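Local coordinates for protein Rab GDP dissociation inhibitor alpha (Naegleria fowleri, PDB 6C87) that probably binds prenylated, GDP-bound Rab GTPases, slows their release of GDP and retrieves them from membranes during vesicle traffic, at residues G29-S34 against D430-I435; Y157-N162 against G169-K174. All blocks are in the same frame, centred on the assembly; numbering follows the deposited sequence.

Contact 1. Residues G29-S34 against D430-I435; sequences GLLSVS and DIYERI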
ATOM      1  N   GLY A  29      16.034  10.180 -14.073  1.00 37.97           N
ATOM      2  CA  GLY A  29      14.924   9.772 -14.923  1.00 37.28           C
ATOM      3  C   GLY A  29      13.608   9.654 -14.174  1.00 44.67           C
ATOM      4  O   GLY A  29      12.558  10.061 -14.681  1.00 48.97           O
ATOM      5  N   LEU A  30      13.643   9.084 -12.966  1.00 45.33           N
ATOM      6  CA  LEU A  30      12.430   8.978 -12.159  1.00 42.27           C
ATOM      7  C   LEU A  30      11.867  10.352 -11.820  1.00 48.67           C
ATOM      8  O   LEU A  30      10.646  10.555 -11.843  1.00 53.31           O
ATOM      9  CB  LEU A  30      12.717   8.190 -10.881  1.00 41.79           C
ATOM     10  CG  LEU A  30      12.841   6.675 -11.024  1.00 36.15           C
ATOM     11  CD1 LEU A  30      13.370   6.095  -9.740  1.00 36.76           C
ATOM     12  CD2 LEU A  30      11.486   6.073 -11.368  1.00 36.16           C
ATOM     13  N   LEU A  31      12.741  11.312 -11.504  1.00 51.22           N
ATOM     14  CA  LEU A  31      12.277  12.665 -11.204  1.00 57.18           C
ATOM     15  C   LEU A  31      11.631  13.313 -12.423  1.00 64.50           C
ATOM     16  O   LEU A  31      10.629  14.027 -12.299  1.00 64.26           O
ATOM     17  CB  LEU A  31      13.443  13.514 -10.699  1.00 52.67           C
ATOM     18  CG  LEU A  31      14.047  13.128  -9.352  1.00 49.33           C
ATOM     19  CD1 LEU A  31      15.411  13.764  -9.199  1.00 49.50           C
ATOM     20  CD2 LEU A  31      13.127  13.580  -8.227  1.00 48.99           C
ATOM     21  N   SER A  32      12.192  13.078 -13.611  1.00 68.29           N
ATOM     22  CA  SER A  32      11.657  13.700 -14.817  1.00 61.54           C
ATOM     23  C   SER A  32      10.286  13.136 -15.171  1.00 58.72           C
ATOM     24  O   SER A  32       9.389  13.888 -15.565  1.00 63.26           O
ATOM     25  CB  SER A  32      12.638  13.533 -15.977  1.00 61.82           C
ATOM     26  OG  SER A  32      13.805  14.312 -15.765  1.00 60.34           O
ATOM     27  N   VAL A  33      10.108  11.813 -15.079  1.00 54.91           N
ATOM     28  CA  VAL A  33       8.807  11.236 -15.407  1.00 53.78           C
ATOM     29  C   VAL A  33       7.760  11.555 -14.343  1.00 56.28           C
ATOM     30  O   VAL A  33       6.557  11.421 -14.602  1.00 56.91           O
ATOM     31  CB  VAL A  33       8.911   9.716 -15.635  1.00 43.69           C
ATOM     32  CG1 VAL A  33       9.999   9.416 -16.642  1.00 40.45           C
ATOM     33  CG2 VAL A  33       9.135   8.972 -14.330  1.00 39.72           C
ATOM     34  N   SER A  34       8.180  11.991 -13.157  1.00 53.17           N
ATOM     35  CA  SER A  34       7.239  12.470 -12.151  1.00 59.32           C
ATOM     36  C   SER A  34       6.855  13.939 -12.341  1.00 61.64           C
ATOM     37  O   SER A  34       6.042  14.450 -11.563  1.00 67.17           O
ATOM     38  CB  SER A  34       7.805  12.248 -10.741  1.00 59.24           C
ATOM     39  OG  SER A  34       8.903  13.103 -10.466  1.00 67.09           O
ATOM     40  N   ASP A 430      16.017   3.762  -1.896  1.00 45.83           N
ATOM     41  CA  ASP A 430      16.210   4.500  -0.660  1.00 44.98           C
ATOM     42  C   ASP A 430      16.391   5.986  -0.942  1.00 46.75           C
ATOM     43  O   ASP A 430      15.775   6.832  -0.283  1.00 43.09           O
ATOM     44  CB  ASP A 430      17.389   3.924   0.116  1.00 43.29           C
ATOM     45  CG  ASP A 430      17.628   4.652   1.410  1.00 48.65           C
ATOM     46  OD1 ASP A 430      16.661   4.772   2.204  1.00 53.19           O
ATOM     47  OD2 ASP A 430      18.779   5.068   1.647  1.00 46.67           O
ATOM     48  N   ILE A 431      17.229   6.320  -1.929  1.00 47.03           N
ATOM     49  CA  ILE A 431      17.442   7.720  -2.298  1.00 48.60           C
ATOM     50  C   ILE A 431      16.125   8.378  -2.700  1.00 51.61           C
ATOM     51  O   ILE A 431      15.813   9.498  -2.274  1.00 53.88           O
ATOM     52  CB  ILE A 431      18.486   7.823  -3.425  1.00 46.73           C
ATOM     53  CG1 ILE A 431      19.879   7.456  -2.901  1.00 43.23           C
ATOM     54  CG2 ILE A 431      18.482   9.218  -4.042  1.00 49.78           C
ATOM     55  CD1 ILE A 431      20.857   7.066  -4.008  1.00 40.38           C
ATOM     56  N   TYR A 432      15.332   7.690  -3.521  1.00 50.80           N
ATOM     57  CA  TYR A 432      14.080   8.280  -3.983  1.00 49.44           C
ATOM     58  C   TYR A 432      13.094   8.447  -2.837  1.00 54.76           C
ATOM     59  O   TYR A 432      12.353   9.438  -2.787  1.00 60.42           O
ATOM     60  CB  TYR A 432      13.474   7.440  -5.111  1.00 41.13           C
ATOM     61  CG  TYR A 432      12.430   8.192  -5.899  1.00 42.39           C
ATOM     62  CD1 TYR A 432      12.798   9.203  -6.778  1.00 48.76           C
ATOM     63  CD2 TYR A 432      11.074   7.894  -5.769  1.00 44.24           C
ATOM     64  CE1 TYR A 432      11.846   9.904  -7.504  1.00 58.57           C
ATOM     65  CE2 TYR A 432      10.109   8.591  -6.491  1.00 46.48           C
ATOM     66  CZ  TYR A 432      10.504   9.597  -7.358  1.00 56.75           C
ATOM     67  OH  TYR A 432       9.564  10.301  -8.080  1.00 57.59           O
ATOM     68  N   GLU A 433      13.079   7.501  -1.896  1.00 52.76           N
ATOM     69  CA  GLU A 433      12.223   7.653  -0.723  1.00 56.15           C
ATOM     70  C   GLU A 433      12.676   8.827   0.139  1.00 54.64           C
ATOM     71  O   GLU A 433      11.846   9.578   0.667  1.00 57.41           O
ATOM     72  CB  GLU A 433      12.227   6.368   0.096  1.00 52.33           C
ATOM     73  CG  GLU A 433      11.383   5.260  -0.475  1.00 51.49           C
ATOM     74  CD  GLU A 433      11.516   3.999   0.336  1.00 54.29           C
ATOM     75  OE1 GLU A 433      12.460   3.941   1.154  1.00 59.58           O
ATOM     76  OE2 GLU A 433      10.690   3.075   0.160  1.00 53.45           O
ATOM     77  N   ARG A 434      13.993   9.005   0.280  1.00 54.16           N
ATOM     78  CA  ARG A 434      14.517  10.142   1.025  1.00 47.39           C
ATOM     79  C   ARG A 434      14.160  11.459   0.352  1.00 57.13           C
ATOM     80  O   ARG A 434      13.910  12.457   1.038  1.00 60.97           O
ATOM     81  CB  ARG A 434      16.034  10.017   1.170  1.00 49.74           C
ATOM     82  CG  ARG A 434      16.487   8.958   2.159  1.00 45.81           C
ATOM     83  CD  ARG A 434      17.727   8.236   1.661  1.00 43.68           C
ATOM     84  NE  ARG A 434      18.812   9.167   1.389  1.00 48.82           N
ATOM     85  CZ  ARG A 434      19.952   8.833   0.795  1.00 47.52           C
ATOM     86  NH1 ARG A 434      20.166   7.583   0.411  1.00 43.48           N
ATOM     87  NH2 ARG A 434      20.886   9.754   0.588  1.00 45.55           N
ATOM     88  N   ILE A 435      14.106  11.477  -0.982  1.00 59.22           N
ATOM     89  CA  ILE A 435      13.777  12.708  -1.692  1.00 60.57           C
ATOM     90  C   ILE A 435      12.304  13.062  -1.498  1.00 60.07           C
ATOM     91  O   ILE A 435      11.969  14.172  -1.073  1.00 66.29           O
ATOM     92  CB  ILE A 435      14.131  12.569  -3.187  1.00 53.43           C
ATOM     93  CG1 ILE A 435      15.643  12.494  -3.376  1.00 50.92           C
ATOM     94  CG2 ILE A 435      13.555  13.728  -3.992  1.00 47.49           C
ATOM     95  CD1 ILE A 435      16.054  12.074  -4.765  1.00 50.24           C
TER

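Contact 2. Residues Y157-N162 against G169-K174; sequences YDYDQN and GFDCSK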
ATOM      1  N   TYR A 157      10.818 -25.533  -1.779  1.00 58.97           N
ATOM      2  CA  TYR A 157      10.051 -25.335  -3.002  1.00 60.06           C
ATOM      3  C   TYR A 157       8.611 -25.809  -2.850  1.00 66.76           C
ATOM      4  O   TYR A 157       7.730 -25.322  -3.565  1.00 63.26           O
ATOM      5  CB  TYR A 157      10.718 -26.051  -4.177  1.00 56.40           C
ATOM      6  N   ASP A 158       8.346 -26.733  -1.927  1.00 74.62           N
ATOM      7  CA  ASP A 158       6.989 -27.189  -1.664  1.00 82.26           C
ATOM      8  C   ASP A 158       6.278 -26.350  -0.614  1.00 92.66           C
ATOM      9  O   ASP A 158       5.103 -26.609  -0.332  1.00100.84           O
ATOM     10  CB  ASP A 158       6.987 -28.654  -1.220  1.00 81.27           C
ATOM     11  CG  ASP A 158       7.221 -29.606  -2.367  1.00 86.15           C
ATOM     12  OD1 ASP A 158       7.359 -29.126  -3.509  1.00 90.10           O
ATOM     13  OD2 ASP A 158       7.248 -30.831  -2.132  1.00 87.85           O
ATOM     14  N   TYR A 159       6.950 -25.359  -0.031  1.00 92.00           N
ATOM     15  CA  TYR A 159       6.329 -24.563   1.018  1.00 87.60           C
ATOM     16  C   TYR A 159       5.235 -23.676   0.434  1.00 80.67           C
ATOM     17  O   TYR A 159       5.452 -22.953  -0.541  1.00 73.03           O
ATOM     18  CB  TYR A 159       7.371 -23.711   1.745  1.00 83.36           C
ATOM     19  CG  TYR A 159       6.799 -22.996   2.950  1.00 86.42           C
ATOM     20  CD1 TYR A 159       6.672 -23.651   4.169  1.00 89.14           C
ATOM     21  CD2 TYR A 159       6.368 -21.678   2.869  1.00 89.46           C
ATOM     22  CE1 TYR A 159       6.139 -23.015   5.275  1.00 91.36           C
ATOM     23  CE2 TYR A 159       5.833 -21.031   3.974  1.00 92.85           C
ATOM     24  CZ  TYR A 159       5.723 -21.705   5.173  1.00 92.67           C
ATOM     25  OH  TYR A 159       5.192 -21.071   6.276  1.00 93.94           O
ATOM     26  N   ASP A 160       4.059 -23.737   1.048  1.00 75.98           N
ATOM     27  CA  ASP A 160       2.937 -22.869   0.725  1.00 80.06           C
ATOM     28  C   ASP A 160       2.504 -22.217   2.027  1.00 86.67           C
ATOM     29  O   ASP A 160       2.120 -22.912   2.973  1.00 93.63           O
ATOM     30  CB  ASP A 160       1.790 -23.674   0.099  1.00 85.64           C
ATOM     31  CG  ASP A 160       0.620 -22.806  -0.353  1.00 91.33           C
ATOM     32  OD1 ASP A 160       0.587 -21.598  -0.039  1.00 90.10           O
ATOM     33  OD2 ASP A 160      -0.294 -23.352  -1.010  1.00 94.22           O
ATOM     34  N   GLN A 161       2.573 -20.886   2.081  1.00 80.11           N
ATOM     35  CA  GLN A 161       2.231 -20.192   3.316  1.00 85.43           C
ATOM     36  C   GLN A 161       0.764 -20.401   3.672  1.00 91.43           C
ATOM     37  O   GLN A 161       0.417 -20.551   4.849  1.00 89.63           O
ATOM     38  CB  GLN A 161       2.553 -18.704   3.185  1.00 85.73           C
ATOM     39  CG  GLN A 161       2.270 -17.887   4.437  1.00 89.22           C
ATOM     40  CD  GLN A 161       3.122 -18.331   5.616  1.00 89.89           C
ATOM     41  OE1 GLN A 161       2.627 -18.926   6.569  1.00 91.72           O
ATOM     42  NE2 GLN A 161       4.420 -18.069   5.534  1.00 88.66           N
ATOM     43  N   ASN A 162      -0.109 -20.412   2.667  1.00 95.39           N
ATOM     44  CA  ASN A 162      -1.539 -20.593   2.879  1.00100.19           C
ATOM     45  C   ASN A 162      -1.940 -22.055   3.038  1.00105.71           C
ATOM     46  O   ASN A 162      -3.094 -22.326   3.388  1.00111.91           O
ATOM     47  CB  ASN A 162      -2.312 -19.957   1.722  1.00 95.63           C
ATOM     48  CG  ASN A 162      -1.909 -18.512   1.485  1.00 94.88           C
ATOM     49  OD1 ASN A 162      -1.812 -17.722   2.425  1.00 95.81           O
ATOM     50  ND2 ASN A 162      -1.650 -18.166   0.229  1.00 92.00           N
ATOM     51  N   GLY A 169       5.965 -28.032  10.633  1.00 93.30           N
ATOM     52  CA  GLY A 169       6.497 -27.554  11.894  1.00 96.60           C
ATOM     53  C   GLY A 169       7.205 -26.217  11.851  1.00 95.58           C
ATOM     54  O   GLY A 169       7.812 -25.827  12.857  1.00 96.83           O
ATOM     55  N   PHE A 170       7.159 -25.508  10.728  1.00 91.38           N
ATOM     56  CA  PHE A 170       7.800 -24.208  10.606  1.00 90.73           C
ATOM     57  C   PHE A 170       6.814 -23.196  10.036  1.00 91.98           C
ATOM     58  O   PHE A 170       6.007 -23.527   9.161  1.00 96.74           O
ATOM     59  CB  PHE A 170       9.034 -24.285   9.705  1.00 88.82           C
ATOM     60  CG  PHE A 170      10.213 -24.953  10.347  1.00 93.06           C
ATOM     61  CD1 PHE A 170      10.968 -24.290  11.299  1.00 90.96           C
ATOM     62  CD2 PHE A 170      10.572 -26.245   9.990  1.00 93.87           C
ATOM     63  CE1 PHE A 170      12.056 -24.905  11.888  1.00 86.11           C
ATOM     64  CE2 PHE A 170      11.661 -26.864  10.573  1.00 87.48           C
ATOM     65  CZ  PHE A 170      12.405 -26.194  11.522  1.00 84.28           C
ATOM     66  N   ASP A 171       6.881 -21.966  10.536  1.00 87.37           N
ATOM     67  CA  ASP A 171       6.122 -20.838   9.999  1.00 84.40           C
ATOM     68  C   ASP A 171       7.147 -19.881   9.398  1.00 81.55           C
ATOM     69  O   ASP A 171       7.706 -19.030  10.093  1.00 75.67           O
ATOM     70  CB  ASP A 171       5.278 -20.153  11.070  1.00 85.82           C
ATOM     71  CG  ASP A 171       4.468 -18.981  10.521  1.00 88.82           C
ATOM     72  OD1 ASP A 171       3.683 -18.386  11.293  1.00 93.87           O
ATOM     73  OD2 ASP A 171       4.587 -18.670   9.314  1.00 83.03           O
ATOM     74  N   CYS A 172       7.377 -20.013   8.092  1.00 78.14           N
ATOM     75  CA  CYS A 172       8.432 -19.250   7.440  1.00 77.10           C
ATOM     76  C   CYS A 172       8.129 -17.760   7.374  1.00 79.54           C
ATOM     77  O   CYS A 172       9.038 -16.973   7.090  1.00 81.99           O
ATOM     78  CB  CYS A 172       8.678 -19.814   6.042  1.00 78.09           C
ATOM     79  SG  CYS A 172       9.211 -21.548   6.059  1.00 75.97           S
ATOM     80  N   SER A 173       6.884 -17.354   7.630  1.00 83.05           N
ATOM     81  CA  SER A 173       6.583 -15.933   7.768  1.00 83.38           C
ATOM     82  C   SER A 173       7.194 -15.352   9.038  1.00 84.70           C
ATOM     83  O   SER A 173       7.456 -14.146   9.098  1.00 90.50           O
ATOM     84  CB  SER A 173       5.074 -15.709   7.755  1.00 79.99           C
ATOM     85  OG  SER A 173       4.444 -16.533   8.715  1.00 82.76           O
ATOM     86  N   LYS A 174       7.396 -16.174  10.065  1.00 82.89           N
ATOM     87  CA  LYS A 174       7.987 -15.736  11.324  1.00 84.57           C
ATOM     88  C   LYS A 174       9.349 -16.352  11.615  1.00 83.14           C
ATOM     89  O   LYS A 174      10.243 -15.651  12.094  1.00 77.31           O
ATOM     90  CB  LYS A 174       7.033 -16.050  12.487  1.00 85.65           C
TER

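Contact 1. Residues G29-S34 against D430-I435
Tyr432 reaches from helix 422-436 to the last turn of helix 22-33, and one ring atom, CE1, meets two leucines: it lies 3.9 Å from Leu30 CB and 4.0 Å from Leu31 CD2. Both carbons approach the ring obliquely, and the side chains of Leu31 and Tyr432 slide past each other in opposite directions. CG of Tyr432 stands anti to its backbone N (chi1 -163°), on a CB that points toward helix 22-33. The axes of the two short segments come no closer than 11.9 Å and cross at -44°. Helix 22-33 follows strand 15-18, the central strand of the five-stranded parallel sheet, as the first helix does in Rossmann-like folds, consistent with the family's clan. One turn beyond Tyr432, Ile435 adds a looser apolar touch, its CG2 4.3 Å from Leu31 CD2, and also packs on Met290 and Val292 of strand 290-293. At the phenol end, Tyr432 OH sits 3.7 Å from Ser34 CB. The Ser34 hydroxyl is tied back to its own helix end, OG giving a 2.7 Å hydrogen bond to Leu31 O from above the carbonyl plane. Leu30 also packs against Ile98 and Thr102 of helix 94-102.

Contact 2. Residues Y157-N162 against G169-K174
Cys172 lays its thiol over one face of the Tyr159 ring, with SG 3.6 Å from the ring centroid and 18° off the normal. This is a sulfur-aromatic contact, and the residues that touch lie in the irregular connection between helix 143-157 and helix 177-184. It is the tight part of the contact. SG of Cys172 is displaced toward the rim, nearest Tyr159 CE1 at 3.5 Å, while Cys172 CB also lies over the face and makes a CH-pi contact farther from the normal. CG of Tyr159 is anti to the backbone N, on a CB that points toward 169-174. The phenol oxygen accepts a bond from the backbone: Cys172 N donates to Tyr159 OH over 3.0 Å with an N-H...O angle of 152°, so the same residue that covers the ring also donates to its hydroxyl oxygen. Helix 212-229 backs this buried pair, Leu213 and Ile216 touching Tyr159 and Ala212 touching Cys172, and the ring of His167 stacks with that of Tyr159.

The other side is looser and more exposed. Gln161, its chain bent at chi2, brings its amide toward Asp171 and Ser173; the amide and the Asp171 carboxylate are turned 57° apart, but the amide is probably turned over in the model, so its polar pairings are left open. Asp171 accepts from Ser173 N in an Asx turn, although the position of its OD2 is doubtful. Lys174 N also bonds to Asp171 O, holding the backbone in a turn. A second Asx turn shapes the first segment, with Asn162 N donating to Asp160 OD1 over 3.0 Å from above the carboxylate plane.

In the fold
From the N terminus, the chain runs through strand 15-18 and helix 22-33, whose end, with the residue after it, supplies the first half of contact 1. Its second half comes 396 residues later, on helix 422-436, so contact 1 closes a loop spanning most of the chain and brings a C-terminal helix against an N-terminal one beside the parallel sheet. Contact 2 is nested inside that loop: it closes a short turn back between 157-162 and 169-174, only 7 residues apart, and sets the connection from helix 143-157 to helix 177-184 against helix 212-229. The two loops do not cross. The centres of contact 1 and contact 2 lie about 35 Å apart, and the nearest atoms of contact 1 and contact 2 are about 20 Å apart.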